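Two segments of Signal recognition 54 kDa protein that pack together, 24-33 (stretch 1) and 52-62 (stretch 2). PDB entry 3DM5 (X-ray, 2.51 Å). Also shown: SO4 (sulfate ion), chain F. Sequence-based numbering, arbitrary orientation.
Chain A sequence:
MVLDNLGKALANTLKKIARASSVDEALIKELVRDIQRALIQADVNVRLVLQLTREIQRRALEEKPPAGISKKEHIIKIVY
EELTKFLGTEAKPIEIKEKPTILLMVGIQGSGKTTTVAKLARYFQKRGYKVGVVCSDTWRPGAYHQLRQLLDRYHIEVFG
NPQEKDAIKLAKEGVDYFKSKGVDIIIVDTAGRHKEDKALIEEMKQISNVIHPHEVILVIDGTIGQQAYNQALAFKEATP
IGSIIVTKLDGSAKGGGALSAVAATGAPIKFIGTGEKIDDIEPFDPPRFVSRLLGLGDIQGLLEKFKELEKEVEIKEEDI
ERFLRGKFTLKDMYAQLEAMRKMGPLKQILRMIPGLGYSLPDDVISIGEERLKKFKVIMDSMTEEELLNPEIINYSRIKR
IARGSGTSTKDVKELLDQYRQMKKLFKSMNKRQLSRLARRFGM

Stretch 1, residues 24-33: DEALIKELVR
Stretch 2 (52-62) LTREIQRRALE

No hydrogen bond or salt bridge joins these two helices among the modelled atoms; the contact is mainly van der Waals packing and buries 409 Å², both sides summed. Residues 25-33 are helical, as is the second stretch from Leu-52 on, and the two run nearly antiparallel, their N-to-C directions 161° apart and their axes 9.8 Å apart at closest approach. The CA atoms of Glu-25 and Leu-61 are 6.9 Å apart, those of Val-32 and Thr-53 5.8 Å.

Asp-24 (phi/psi -108/-174, chi1 p) caps the first helix: its OD1 accepts from Leu-27 N at 3.0 Å, giving an early amide of the helix a side-chain acceptor, beside a weak bond from Leu-27 N to Asp-24 O at 3.4 Å. Regular i to i+4 bonds follow, such as Val-32 N to Ile-28 O at 2.8 Å. Residues 25-33 have phi -53 to -74 and psi -30 to -58; residues 52-61 have phi -55 to -79 and psi -15 to -58. In the second helix Gln-57 N reaches Thr-53 O at 3.0 Å and Leu-61 N reaches Gln-57 O at 3.0 Å.

Ile-28 and Val-32, one turn apart, point their CA-to-CB bonds toward the second helix. Val-32 (chi1 t) contributes the largest covered area, 87 Å². Its CG1 lies 3.7 Å from Thr-53 CB, while its CG2 lies 3.6 Å from Thr-53 O and 3.7 Å from Gln-57 CB. The methyl touches this carbonyl without a hydrogen bond; the oxygen accepts from Gln-57 N. Thr-53 (chi1 p) has its hydroxyl satisfied elsewhere in the structure.

Ile-28 (chi1 m, chi2 m) sets CD1 3.9 Å from Ala-60 CB and CG1 3.6 Å from Leu-61 CD1, both apolar contacts; its CG2 is 4.2 Å from Gln-57 CG. Ala-60 offers just a methyl. The CA-to-CB bond of Leu-61 points sideways, but the side chain's end comes nearer, with chi1 -96° and chi2 24° both off the usual wells. Its CD1 also touches Glu-25 CG at 4.2 Å, an aliphatic contact to the methylene part of the Glu-25 side chain (chi1 t, chi2 t, chi3 -21°).

The CA-to-CB bond of Gln-57 (chi1 t, chi2 t, chi3 58°) points sideways; its CB and CG pack against Val-32 and Ile-28, and its NE2 stays 4.4 Å from Lys-29 CA. Lys-29 is modelled only to CB.

The CA-to-CB bond of Arg-33 (chi1 m, chi2 t, chi3 t) points away from the second helix, and the residue makes no contact with it. Arg-33 NH1 donates to O1 of a sulfate at 3.1 Å, and NH2 makes a weak bond to O4 at 3.3 Å, pairing opposite charges; the ion probably comes from the crystallisation liquor.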

# COMPACT_ATOMS: atom_id res chain seq x y z
N ASP A 24 -3.22 -29.89 9.09
CA ASP A 24 -3.01 -30.86 8.01
C ASP A 24 -1.82 -30.44 7.16
O ASP A 24 -1.12 -29.48 7.49
CB ASP A 24 -4.26 -31.00 7.14
CG ASP A 24 -4.85 -29.66 6.74
OD1 ASP A 24 -4.13 -28.64 6.86
OD2 ASP A 24 -6.03 -29.61 6.32
N GLU A 25 -1.58 -31.16 6.07
CA GLU A 25 -0.44 -30.87 5.22
C GLU A 25 -0.67 -29.57 4.45
O GLU A 25 0.27 -28.84 4.14
CB GLU A 25 -0.20 -32.04 4.26
CG GLU A 25 0.92 -31.85 3.28
CD GLU A 25 1.47 -33.17 2.76
OE1 GLU A 25 1.27 -34.20 3.45
OE2 GLU A 25 2.10 -33.17 1.69
N ALA A 26 -1.94 -29.27 4.18
CA ALA A 26 -2.31 -28.06 3.45
C ALA A 26 -1.99 -26.78 4.23
O ALA A 26 -1.66 -25.74 3.66
CB ALA A 26 -3.79 -28.12 3.08
N LEU A 27 -2.11 -26.88 5.56
CA LEU A 27 -1.81 -25.77 6.45
C LEU A 27 -0.35 -25.44 6.34
O LEU A 27 0.02 -24.29 6.16
CB LEU A 27 -2.12 -26.18 7.89
CG LEU A 27 -1.99 -25.01 8.87
CD1 LEU A 27 -2.90 -23.89 8.44
CD2 LEU A 27 -2.28 -25.45 10.29
N ILE A 28 0.49 -26.47 6.47
CA ILE A 28 1.93 -26.34 6.34
C ILE A 28 2.29 -25.66 5.02
O ILE A 28 2.96 -24.62 5.01
CB ILE A 28 2.63 -27.72 6.37
CG1 ILE A 28 2.11 -28.60 7.51
CG2 ILE A 28 4.13 -27.56 6.42
CD1 ILE A 28 2.33 -28.04 8.86
N LYS A 29 1.85 -26.25 3.91
CA LYS A 29 2.24 -25.77 2.59
C LYS A 29 1.94 -24.29 2.45
O LYS A 29 2.68 -23.55 1.80
CB LYS A 29 1.57 -26.60 1.46
N GLU A 30 0.87 -23.84 3.08
CA GLU A 30 0.50 -22.42 3.07
C GLU A 30 1.41 -21.57 3.95
O GLU A 30 1.73 -20.42 3.62
CB GLU A 30 -0.93 -22.24 3.55
CG GLU A 30 -1.22 -20.79 3.92
CD GLU A 30 -2.65 -20.57 4.36
OE1 GLU A 30 -3.40 -21.56 4.48
OE2 GLU A 30 -3.02 -19.40 4.60
N LEU A 31 1.77 -22.14 5.09
CA LEU A 31 2.71 -21.50 6.00
C LEU A 31 4.02 -21.28 5.26
O LEU A 31 4.55 -20.16 5.23
CB LEU A 31 2.95 -22.40 7.21
CG LEU A 31 4.16 -22.04 8.07
CD1 LEU A 31 3.88 -20.81 8.96
CD2 LEU A 31 4.57 -23.24 8.90
N VAL A 32 4.55 -22.35 4.67
CA VAL A 32 5.83 -22.27 3.98
C VAL A 32 5.78 -21.19 2.89
O VAL A 32 6.72 -20.41 2.73
CB VAL A 32 6.25 -23.63 3.38
CG1 VAL A 32 7.22 -23.43 2.22
CG2 VAL A 32 6.85 -24.50 4.47
N ARG A 33 4.68 -21.14 2.16
CA ARG A 33 4.55 -20.17 1.09
C ARG A 33 4.35 -18.75 1.64
O ARG A 33 4.85 -17.78 1.06
CB ARG A 33 3.41 -20.56 0.16
CG ARG A 33 3.72 -21.82 -0.63
CD ARG A 33 2.48 -22.39 -1.28
NE ARG A 33 2.80 -23.51 -2.17
CZ ARG A 33 1.91 -24.42 -2.54
NH1 ARG A 33 0.66 -24.34 -2.09
NH2 ARG A 33 2.25 -25.41 -3.36
N LEU A 52 15.77 -22.79 3.61
CA LEU A 52 15.13 -22.63 4.89
C LEU A 52 13.70 -23.16 4.91
O LEU A 52 13.30 -23.84 5.85
CB LEU A 52 15.12 -21.16 5.30
CG LEU A 52 14.37 -20.84 6.59
CD1 LEU A 52 15.16 -21.35 7.76
CD2 LEU A 52 14.09 -19.33 6.71
N THR A 53 12.92 -22.85 3.88
CA THR A 53 11.51 -23.25 3.93
C THR A 53 11.32 -24.73 3.58
O THR A 53 10.27 -25.30 3.87
CB THR A 53 10.59 -22.33 3.09
OG1 THR A 53 10.95 -22.38 1.70
CG2 THR A 53 10.68 -20.90 3.63
N ARG A 54 12.34 -25.35 3.00
CA ARG A 54 12.31 -26.79 2.75
C ARG A 54 12.61 -27.54 4.03
O ARG A 54 12.09 -28.63 4.26
CB ARG A 54 13.30 -27.19 1.65
CG ARG A 54 12.79 -26.92 0.24
CD ARG A 54 13.81 -27.37 -0.80
NE ARG A 54 13.51 -26.83 -2.13
CZ ARG A 54 12.67 -27.39 -3.00
NH1 ARG A 54 12.05 -28.52 -2.68
NH2 ARG A 54 12.46 -26.84 -4.18
N GLU A 55 13.45 -26.95 4.87
CA GLU A 55 13.74 -27.53 6.17
C GLU A 55 12.53 -27.39 7.10
O GLU A 55 12.18 -28.32 7.84
CB GLU A 55 14.97 -26.86 6.79
CG GLU A 55 15.21 -27.22 8.25
CD GLU A 55 15.61 -28.68 8.46
OE1 GLU A 55 15.78 -29.09 9.63
OE2 GLU A 55 15.76 -29.41 7.45
N ILE A 56 11.90 -26.23 7.05
CA ILE A 56 10.71 -25.99 7.86
C ILE A 56 9.59 -26.92 7.44
O ILE A 56 8.94 -27.52 8.29
CB ILE A 56 10.23 -24.53 7.80
CG1 ILE A 56 11.29 -23.59 8.37
CG2 ILE A 56 8.92 -24.37 8.57
CD1 ILE A 56 10.81 -22.14 8.51
N GLN A 57 9.36 -27.03 6.14
CA GLN A 57 8.34 -27.93 5.61
C GLN A 57 8.58 -29.36 6.07
O GLN A 57 7.65 -30.03 6.55
CB GLN A 57 8.34 -27.91 4.09
CG GLN A 57 7.04 -28.38 3.46
CD GLN A 57 7.06 -28.20 1.95
OE1 GLN A 57 7.93 -28.72 1.26
NE2 GLN A 57 6.10 -27.43 1.44
N ARG A 58 9.82 -29.81 5.92
CA ARG A 58 10.24 -31.15 6.26
C ARG A 58 10.03 -31.45 7.75
O ARG A 58 9.31 -32.38 8.10
CB ARG A 58 11.71 -31.34 5.86
CG ARG A 58 12.38 -32.62 6.33
CD ARG A 58 13.89 -32.49 6.16
NE ARG A 58 14.63 -33.24 7.18
CZ ARG A 58 14.57 -33.01 8.49
NH1 ARG A 58 13.78 -32.06 8.97
NH2 ARG A 58 15.30 -33.75 9.32
N ARG A 59 10.63 -30.64 8.62
CA ARG A 59 10.45 -30.82 10.06
C ARG A 59 8.98 -30.83 10.48
O ARG A 59 8.59 -31.59 11.37
CB ARG A 59 11.22 -29.76 10.85
CG ARG A 59 12.73 -29.81 10.69
CD ARG A 59 13.44 -28.94 11.71
NE ARG A 59 13.02 -29.26 13.07
CZ ARG A 59 13.22 -28.47 14.13
NH1 ARG A 59 13.83 -27.31 13.99
NH2 ARG A 59 12.80 -28.85 15.33
N ALA A 60 8.15 -29.99 9.88
CA ALA A 60 6.74 -29.93 10.25
C ALA A 60 6.02 -31.20 9.85
O ALA A 60 5.37 -31.84 10.68
CB ALA A 60 6.06 -28.71 9.62
N LEU A 61 6.15 -31.57 8.58
CA LEU A 61 5.55 -32.78 8.02
C LEU A 61 5.91 -34.09 8.74
O LEU A 61 5.04 -34.91 8.99
CB LEU A 61 5.93 -32.92 6.54
CG LEU A 61 4.91 -32.40 5.53
CD1 LEU A 61 4.00 -31.34 6.13
CD2 LEU A 61 5.62 -31.88 4.28
N GLU A 62 7.19 -34.27 9.08
CA GLU A 62 7.63 -35.58 9.56
C GLU A 62 8.19 -35.61 10.98
O GLU A 62 8.99 -36.48 11.32
CB GLU A 62 8.66 -36.16 8.59
CG GLU A 62 10.01 -35.45 8.61
CD GLU A 62 10.88 -35.82 7.41
OE1 GLU A 62 10.33 -35.96 6.30
OE2 GLU A 62 12.11 -35.97 7.59
S SO4 F . -0.71 -27.76 -3.47
O1 SO4 F . -1.18 -26.75 -2.53
O2 SO4 F . -1.69 -28.85 -3.48
O3 SO4 F . -0.58 -27.22 -4.82
O4 SO4 F . 0.61 -28.27 -3.11